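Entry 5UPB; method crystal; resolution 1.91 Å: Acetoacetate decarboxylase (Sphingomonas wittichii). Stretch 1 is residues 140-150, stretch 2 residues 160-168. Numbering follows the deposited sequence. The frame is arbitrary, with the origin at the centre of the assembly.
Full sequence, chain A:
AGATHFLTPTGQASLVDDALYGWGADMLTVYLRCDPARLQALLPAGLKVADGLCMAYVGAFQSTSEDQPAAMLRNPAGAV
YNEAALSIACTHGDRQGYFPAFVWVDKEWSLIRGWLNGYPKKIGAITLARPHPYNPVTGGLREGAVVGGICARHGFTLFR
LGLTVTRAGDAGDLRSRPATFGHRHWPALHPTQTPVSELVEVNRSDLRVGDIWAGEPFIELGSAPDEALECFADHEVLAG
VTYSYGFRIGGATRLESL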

# COMPACT_ATOMS: atom_id res chain seq x y z
N GLY A 140 -14.89 -22.70 -9.63
CA GLY A 140 -14.73 -21.46 -10.35
C GLY A 140 -16.05 -20.83 -10.71
O GLY A 140 -17.07 -21.02 -10.02
N LEU A 141 -16.06 -20.13 -11.84
CA LEU A 141 -17.28 -19.51 -12.32
C LEU A 141 -18.27 -20.58 -12.80
O LEU A 141 -17.92 -21.50 -13.53
N ARG A 142 -19.50 -20.46 -12.33
CA ARG A 142 -20.59 -21.39 -12.55
C ARG A 142 -21.87 -20.74 -12.04
O ARG A 142 -21.85 -19.72 -11.35
N GLU A 143 -22.98 -21.39 -12.31
CA GLU A 143 -24.22 -20.95 -11.71
C GLU A 143 -24.06 -20.94 -10.19
O GLU A 143 -23.52 -21.89 -9.61
N GLY A 144 -24.45 -19.85 -9.56
CA GLY A 144 -24.29 -19.78 -8.13
C GLY A 144 -22.99 -19.19 -7.63
O GLY A 144 -22.92 -18.87 -6.45
N ALA A 145 -21.98 -19.01 -8.48
CA ALA A 145 -20.73 -18.37 -8.05
C ALA A 145 -20.93 -16.91 -7.68
O ALA A 145 -21.83 -16.23 -8.18
N VAL A 146 -20.07 -16.40 -6.80
CA VAL A 146 -20.12 -14.98 -6.44
C VAL A 146 -18.79 -14.34 -6.82
O VAL A 146 -17.74 -15.00 -6.78
N VAL A 147 -18.87 -13.09 -7.28
CA VAL A 147 -17.74 -12.25 -7.66
C VAL A 147 -17.89 -10.91 -6.95
O VAL A 147 -19.01 -10.43 -6.76
N GLY A 148 -16.77 -10.32 -6.52
CA GLY A 148 -16.83 -9.06 -5.80
C GLY A 148 -15.73 -8.12 -6.23
O GLY A 148 -14.65 -8.55 -6.63
N GLY A 149 -16.02 -6.83 -6.20
CA GLY A 149 -14.99 -5.82 -6.45
C GLY A 149 -15.22 -4.63 -5.55
O GLY A 149 -16.36 -4.31 -5.20
N ILE A 150 -14.12 -3.95 -5.20
CA ILE A 150 -14.22 -2.78 -4.34
C ILE A 150 -13.07 -1.84 -4.69
O ILE A 150 -11.99 -2.26 -5.12
N ARG A 160 -18.62 -0.28 -4.33
CA ARG A 160 -18.55 -1.73 -4.25
C ARG A 160 -19.43 -2.32 -5.35
O ARG A 160 -20.50 -1.77 -5.63
N LEU A 161 -18.98 -3.41 -5.94
CA LEU A 161 -19.72 -4.14 -6.97
C LEU A 161 -19.70 -5.62 -6.65
O LEU A 161 -18.73 -6.13 -6.08
N GLY A 162 -20.75 -6.32 -7.09
CA GLY A 162 -20.78 -7.75 -6.91
C GLY A 162 -21.73 -8.39 -7.90
O GLY A 162 -22.56 -7.72 -8.52
N LEU A 163 -21.59 -9.70 -8.04
CA LEU A 163 -22.42 -10.49 -8.96
C LEU A 163 -22.64 -11.86 -8.34
O LEU A 163 -21.68 -12.48 -7.89
N THR A 164 -23.90 -12.33 -8.34
CA THR A 164 -24.20 -13.73 -8.09
C THR A 164 -24.57 -14.33 -9.44
O THR A 164 -25.58 -13.94 -10.04
N VAL A 165 -23.75 -15.26 -9.93
CA VAL A 165 -23.89 -15.76 -11.29
C VAL A 165 -25.15 -16.59 -11.40
O VAL A 165 -25.42 -17.42 -10.52
N THR A 166 -25.94 -16.35 -12.44
CA THR A 166 -27.14 -17.14 -12.70
C THR A 166 -27.02 -18.02 -13.93
O THR A 166 -27.67 -19.06 -13.99
N ARG A 167 -26.18 -17.66 -14.90
CA ARG A 167 -26.10 -18.47 -16.11
C ARG A 167 -24.87 -18.08 -16.89
O ARG A 167 -24.29 -16.99 -16.71
N ALA A 168 -24.43 -19.01 -17.73
CA ALA A 168 -23.46 -18.67 -18.75
C ALA A 168 -24.04 -17.55 -19.61
O ALA A 168 -25.27 -17.43 -19.78

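Side-chain packing between residues 140-150 and 160-168 of the acetoacetate decarboxylase chain, two stretches that bury 589 Å² between them, both sides summed; their strands 146-150 and 160-166 run antiparallel (173°). Leu 141 (m, t) leaves its backbone sideways, but its end comes nearer, bringing CD2 to 4.4 Å from CG2 of Val 165. Arg 142 points away and gives its backbone instead: its O lies 3.1 Å from Val 165 CG1 and also accepts a hydrogen bond from Ala 145 N (3.0 Å), closing a type II turn. Glu 143 (m, t), poorly ordered, has its CA-to-CB bond sideways, with CG 3.7 Å from Thr 166 O; no hydrogen bond joins its carboxylate to the other stretch. Gly 144 has positive phi, where a CB would jam against the preceding carbonyl; its N donates to Val 165 O (2.8 Å). Ala 145 sets CB 4.1 Å from Val 165 CG2, while its O accepts a hydrogen bond from Val 165 N (2.8 Å). Val 165 (t), pointing toward stretch 1, lies against the turn, CG1 near Arg 142 O and CG2 near Ala 145 CB, and is the residue most covered by the other stretch. From Val 146 on, successive positions face alternate sides of the sheet. Val 146 (m) shares a face with Thr 164 (m), CG1 lying 3.8 Å from OG1, a van der Waals contact. Val 147 (t) takes the other face beside Leu 163 (t, p), CB to CB 4.4 Å, over paired backbone hydrogen bonds (Val 147 N to Leu 163 O, 2.9 Å; Leu 163 N to Val 147 O, 3.0 Å). Gly 148 faces Gly 162 without side chains, and the CA atoms approach to 4.3 Å. Gly 149 likewise offers Leu 161 (m, t) only backbone, its N donating to Leu 161 O (2.8 Å). Ile 150 (t, t) makes the last pair within these stretches, CD1 3.8 Å from CG of Arg 160 (m, t, p), whose guanidinium is hydrogen-bonded elsewhere in the structure.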

# COMPACT_ATOMS: atom_id res chain seq x y z
CB LEU A 141 -16.96 -18.52 -13.45
CG LEU A 141 -16.16 -17.33 -12.95
CD1 LEU A 141 -15.61 -16.58 -14.14
CD2 LEU A 141 -17.05 -16.42 -12.10
CB ARG A 142 -20.35 -22.70 -11.80
CG ARG A 142 -20.30 -22.50 -10.29
CD ARG A 142 -19.98 -23.75 -9.50
NE ARG A 142 -18.66 -24.31 -9.77
CZ ARG A 142 -18.34 -25.58 -9.54
NH1 ARG A 142 -19.24 -26.42 -9.04
NH2 ARG A 142 -17.12 -26.02 -9.82
CB GLU A 143 -25.33 -21.91 -12.10
CG GLU A 143 -25.54 -22.08 -13.57
CD GLU A 143 -26.72 -22.98 -13.86
OE1 GLU A 143 -27.29 -23.50 -12.88
OE2 GLU A 143 -27.03 -23.23 -15.05
CB ALA A 145 -19.70 -18.46 -9.18
CB VAL A 146 -20.47 -14.75 -4.96
CG1 VAL A 146 -21.94 -15.15 -4.72
CG2 VAL A 146 -19.53 -15.53 -4.02
CB VAL A 147 -17.72 -12.06 -9.19
CG1 VAL A 147 -16.59 -11.15 -9.60
CG2 VAL A 147 -17.62 -13.43 -9.87
CB ILE A 150 -14.19 -3.18 -2.83
CG1 ILE A 150 -14.50 -1.99 -1.92
CG2 ILE A 150 -12.82 -3.69 -2.44
CD1 ILE A 150 -14.90 -2.45 -0.51
CB ARG A 160 -19.03 -2.26 -2.91
CG ARG A 160 -18.44 -1.55 -1.72
CD ARG A 160 -19.30 -1.79 -0.49
NE ARG A 160 -19.31 -3.20 -0.08
CZ ARG A 160 -20.19 -3.70 0.78
NH1 ARG A 160 -21.14 -2.92 1.30
NH2 ARG A 160 -20.11 -4.97 1.11
CB LEU A 161 -19.12 -4.04 -8.36
CG LEU A 161 -19.05 -2.76 -9.13
CD1 LEU A 161 -18.52 -3.13 -10.52
CD2 LEU A 161 -20.42 -2.11 -9.19
CB LEU A 163 -21.70 -10.66 -10.30
CG LEU A 163 -22.49 -11.35 -11.38
CD1 LEU A 163 -23.64 -10.45 -11.81
CD2 LEU A 163 -21.55 -11.66 -12.54
CB THR A 164 -25.34 -13.92 -7.10
OG1 THR A 164 -25.02 -13.30 -5.86
CG2 THR A 164 -25.57 -15.41 -6.86
CB VAL A 165 -22.65 -16.57 -11.68
CG1 VAL A 165 -22.85 -17.28 -13.07
CG2 VAL A 165 -21.41 -15.66 -11.68
CB THR A 166 -28.38 -16.25 -12.86
OG1 THR A 166 -28.17 -15.29 -13.89
CG2 THR A 166 -28.70 -15.52 -11.58
CB ARG A 167 -27.34 -18.28 -17.01
CG ARG A 167 -27.58 -16.82 -17.38
CD ARG A 167 -28.53 -16.71 -18.56
NE ARG A 167 -28.86 -15.32 -18.85
CZ ARG A 167 -28.12 -14.49 -19.60
NH1 ARG A 167 -26.99 -14.89 -20.16
NH2 ARG A 167 -28.53 -13.27 -19.81
CB ALA A 168 -23.15 -19.89 -19.60